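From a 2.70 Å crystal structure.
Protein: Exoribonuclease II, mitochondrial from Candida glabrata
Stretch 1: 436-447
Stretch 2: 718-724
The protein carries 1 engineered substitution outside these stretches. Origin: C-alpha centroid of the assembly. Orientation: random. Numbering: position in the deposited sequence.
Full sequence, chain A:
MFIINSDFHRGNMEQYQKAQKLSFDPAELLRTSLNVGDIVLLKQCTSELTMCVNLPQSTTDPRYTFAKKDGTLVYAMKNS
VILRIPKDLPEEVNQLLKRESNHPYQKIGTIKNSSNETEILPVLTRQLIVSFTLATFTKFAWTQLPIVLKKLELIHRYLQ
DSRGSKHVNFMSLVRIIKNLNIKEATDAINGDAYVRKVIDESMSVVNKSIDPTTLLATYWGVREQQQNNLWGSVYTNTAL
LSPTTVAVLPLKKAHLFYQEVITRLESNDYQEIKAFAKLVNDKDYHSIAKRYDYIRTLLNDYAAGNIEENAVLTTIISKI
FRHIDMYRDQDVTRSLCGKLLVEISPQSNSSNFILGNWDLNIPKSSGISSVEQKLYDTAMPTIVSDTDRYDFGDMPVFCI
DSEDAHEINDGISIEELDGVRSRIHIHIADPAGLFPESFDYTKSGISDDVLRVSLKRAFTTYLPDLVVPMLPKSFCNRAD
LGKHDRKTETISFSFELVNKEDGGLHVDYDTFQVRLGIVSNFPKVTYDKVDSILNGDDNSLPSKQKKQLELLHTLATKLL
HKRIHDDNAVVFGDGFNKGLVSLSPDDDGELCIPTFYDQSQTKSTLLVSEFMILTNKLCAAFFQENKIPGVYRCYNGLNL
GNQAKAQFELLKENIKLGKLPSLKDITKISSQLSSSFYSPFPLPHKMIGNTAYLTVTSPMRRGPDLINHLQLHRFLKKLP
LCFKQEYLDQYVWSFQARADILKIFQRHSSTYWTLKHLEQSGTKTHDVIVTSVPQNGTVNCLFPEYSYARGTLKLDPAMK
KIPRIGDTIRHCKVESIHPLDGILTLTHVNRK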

# COMPACT_ATOMS: atom_id res chain seq x y z
N PRO A 436 -10.13 -23.16 -13.18
CA PRO A 436 -10.84 -23.31 -14.46
C PRO A 436 -10.85 -22.06 -15.31
O PRO A 436 -10.96 -22.15 -16.54
CB PRO A 436 -12.25 -23.70 -14.01
CG PRO A 436 -12.00 -24.47 -12.74
CD PRO A 436 -10.87 -23.75 -12.06
N GLU A 437 -10.73 -20.88 -14.70
CA GLU A 437 -10.78 -19.66 -15.48
C GLU A 437 -9.60 -19.52 -16.43
O GLU A 437 -9.66 -18.69 -17.34
CB GLU A 437 -10.85 -18.44 -14.57
CG GLU A 437 -12.25 -18.11 -14.04
CD GLU A 437 -12.65 -18.91 -12.80
OE1 GLU A 437 -13.79 -18.73 -12.31
OE2 GLU A 437 -11.84 -19.74 -12.34
N SER A 438 -8.52 -20.27 -16.21
CA SER A 438 -7.36 -20.15 -17.09
C SER A 438 -7.69 -20.54 -18.52
O SER A 438 -7.11 -20.00 -19.46
CB SER A 438 -6.22 -21.02 -16.57
OG SER A 438 -6.73 -22.28 -16.13
N PHE A 439 -8.64 -21.45 -18.69
CA PHE A 439 -8.94 -22.03 -19.98
C PHE A 439 -10.40 -21.93 -20.41
O PHE A 439 -10.68 -22.21 -21.58
CB PHE A 439 -8.56 -23.51 -19.98
CG PHE A 439 -9.37 -24.33 -19.01
CD1 PHE A 439 -10.70 -24.66 -19.27
CD2 PHE A 439 -8.79 -24.80 -17.85
CE1 PHE A 439 -11.44 -25.40 -18.38
CE2 PHE A 439 -9.53 -25.56 -16.95
CZ PHE A 439 -10.85 -25.86 -17.22
N ASP A 440 -11.33 -21.59 -19.52
CA ASP A 440 -12.76 -21.82 -19.78
C ASP A 440 -13.39 -20.60 -20.45
O ASP A 440 -13.75 -19.62 -19.78
CB ASP A 440 -13.47 -22.16 -18.47
CG ASP A 440 -14.79 -22.88 -18.67
OD1 ASP A 440 -15.55 -22.52 -19.61
OD2 ASP A 440 -15.07 -23.82 -17.89
N TYR A 441 -13.58 -20.68 -21.77
CA TYR A 441 -14.21 -19.64 -22.57
C TYR A 441 -15.73 -19.74 -22.57
O TYR A 441 -16.40 -18.86 -23.14
CB TYR A 441 -13.69 -19.70 -24.02
N THR A 442 -16.29 -20.78 -21.95
CA THR A 442 -17.74 -20.91 -21.86
C THR A 442 -18.36 -19.84 -20.95
O THR A 442 -19.38 -19.24 -21.30
CB THR A 442 -18.12 -22.31 -21.38
N LYS A 443 -17.73 -19.56 -19.81
CA LYS A 443 -18.27 -18.63 -18.82
C LYS A 443 -17.43 -17.35 -18.76
O LYS A 443 -16.25 -17.40 -18.42
CB LYS A 443 -18.33 -19.28 -17.44
N SER A 444 -18.06 -16.21 -19.05
CA SER A 444 -17.37 -14.93 -18.99
C SER A 444 -17.26 -14.50 -17.54
O SER A 444 -18.12 -14.83 -16.71
CB SER A 444 -18.10 -13.88 -19.82
N GLY A 445 -16.19 -13.76 -17.22
CA GLY A 445 -15.98 -13.42 -15.82
C GLY A 445 -15.47 -14.59 -14.98
O GLY A 445 -15.00 -15.61 -15.50
N ILE A 446 -15.56 -14.42 -13.67
CA ILE A 446 -15.01 -15.35 -12.68
C ILE A 446 -16.12 -16.09 -11.93
O ILE A 446 -16.97 -15.46 -11.28
CB ILE A 446 -14.09 -14.64 -11.67
CG1 ILE A 446 -12.75 -14.23 -12.31
CG2 ILE A 446 -13.86 -15.52 -10.43
CD1 ILE A 446 -12.80 -13.32 -13.54
N SER A 447 -16.10 -17.42 -11.99
CA SER A 447 -17.08 -18.22 -11.27
C SER A 447 -16.53 -18.81 -9.98
O SER A 447 -17.31 -19.25 -9.13
CB SER A 447 -17.59 -19.36 -12.17
N LYS A 718 -4.90 -19.31 -27.42
CA LYS A 718 -5.74 -18.63 -28.40
C LYS A 718 -7.21 -18.69 -28.03
O LYS A 718 -8.08 -18.74 -28.90
CB LYS A 718 -5.50 -19.20 -29.79
CG LYS A 718 -4.09 -19.03 -30.27
CD LYS A 718 -4.00 -17.74 -31.07
CE LYS A 718 -2.90 -17.82 -32.12
NZ LYS A 718 -3.42 -17.59 -33.53
N LEU A 719 -7.50 -18.58 -26.76
CA LEU A 719 -8.87 -18.55 -26.30
C LEU A 719 -9.37 -17.13 -26.26
O LEU A 719 -8.60 -16.18 -26.47
CB LEU A 719 -8.96 -19.19 -24.92
CG LEU A 719 -8.56 -20.65 -25.01
CD1 LEU A 719 -8.69 -21.38 -23.70
CD2 LEU A 719 -9.45 -21.29 -26.03
N PRO A 720 -10.68 -16.95 -26.08
CA PRO A 720 -11.17 -15.62 -25.72
C PRO A 720 -10.51 -15.21 -24.42
O PRO A 720 -10.35 -16.01 -23.50
CB PRO A 720 -12.68 -15.84 -25.56
CG PRO A 720 -12.98 -17.04 -26.38
CD PRO A 720 -11.78 -17.91 -26.26
N LEU A 721 -10.08 -13.95 -24.36
CA LEU A 721 -9.40 -13.47 -23.18
C LEU A 721 -10.31 -13.46 -21.97
O LEU A 721 -11.54 -13.36 -22.08
CB LEU A 721 -8.85 -12.07 -23.41
CG LEU A 721 -7.58 -12.08 -24.26
CD1 LEU A 721 -6.94 -10.71 -24.25
CD2 LEU A 721 -6.62 -13.16 -23.72
N CYS A 722 -9.69 -13.52 -20.79
CA CYS A 722 -10.44 -13.62 -19.55
C CYS A 722 -11.12 -12.30 -19.19
O CYS A 722 -12.28 -12.29 -18.74
CB CYS A 722 -9.48 -14.05 -18.43
SG CYS A 722 -10.20 -15.06 -17.13
N PHE A 723 -10.44 -11.19 -19.40
CA PHE A 723 -10.90 -9.89 -18.98
C PHE A 723 -10.98 -8.98 -20.18
O PHE A 723 -10.00 -8.85 -20.91
CB PHE A 723 -9.96 -9.25 -17.97
CG PHE A 723 -9.72 -10.06 -16.74
CD1 PHE A 723 -8.71 -11.00 -16.69
CD2 PHE A 723 -10.48 -9.85 -15.60
CE1 PHE A 723 -8.48 -11.74 -15.54
CE2 PHE A 723 -10.25 -10.59 -14.45
CZ PHE A 723 -9.25 -11.54 -14.42
N LYS A 724 -12.15 -8.39 -20.39
CA LYS A 724 -12.22 -7.21 -21.24
C LYS A 724 -11.62 -6.03 -20.48
O LYS A 724 -11.42 -6.09 -19.27
CB LYS A 724 -13.67 -6.92 -21.67
CG LYS A 724 -14.40 -8.14 -22.25
CD LYS A 724 -15.63 -7.76 -23.08
CE LYS A 724 -15.29 -7.53 -24.55
NZ LYS A 724 -14.68 -6.19 -24.77

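Two stretches distant in sequence can pack together even when no hydrogen bond crosses between them, if apolar groups meet at the right places. Residues 436-447 and 718-724 of this mitochondrial exoribonuclease illustrate the case. They bury 327 Å² between them, both sides summed, and among the modelled atoms no hydrogen bond crosses the contact; what joins them is van der Waals packing.

The first stretch keeps its shape partly through its own polar groups. The backbone N of Phe-439 donates to the O of Pro-436 at 3.2 Å, and the N of Asp-440 makes a weak bond to the same Pro-436 O at 3.1 Å. Asp-440, in the t rotamer and pointing away from the partner, places its OD1 to accept from the N of Thr-442 at 3.0 Å. Glu-437 does more. With chi1 m and chi2 p its chain folds so that the carboxylate leads away from the second stretch, and its OE1 receives the N of Ser-447 at 2.7 Å, tying together residues near the two ends of the stretch. Its CB stays near the contact, 4.3 Å from the SG of Cys-722, while its backbone O lies 3.7 Å from that same sulfur. Cys-722, buried and with chi1 at -148°, has the largest area covered by the opposite stretch; a short side chain fits this enclosed position.

Leu-719 points toward the first stretch and adopts the common m,t rotamer. Its CD1 comes to 3.0 Å from the O of Phe-439, a tight approach, and to 4.3 Å from the Phe-439 CB. The Phe-439 side chain itself leaves in the p rotamer, with CA-to-CB directed away, so the contact uses the base of the residue and not its ring. Next along, the CB of Tyr-441 lies 3.4 Å from the CD of Pro-720, each residue pointing toward the other stretch. The tyrosine ring is not modelled, so its part in the packing cannot be judged.

At the other end, Ile-446 shows how torsions can redirect a side chain. Its CA-to-CB bond points sideways, but chi1 m and chi2 p bring CD1 to 3.8 Å from the CE2 of Phe-723, approaching the ring obliquely. Phe-723 likewise starts sideways and, with chi1 m and chi2 88°, brings its ring nearer. Between these contacts, Gly-445 has a positive phi of 74°, a conformation that favours glycine.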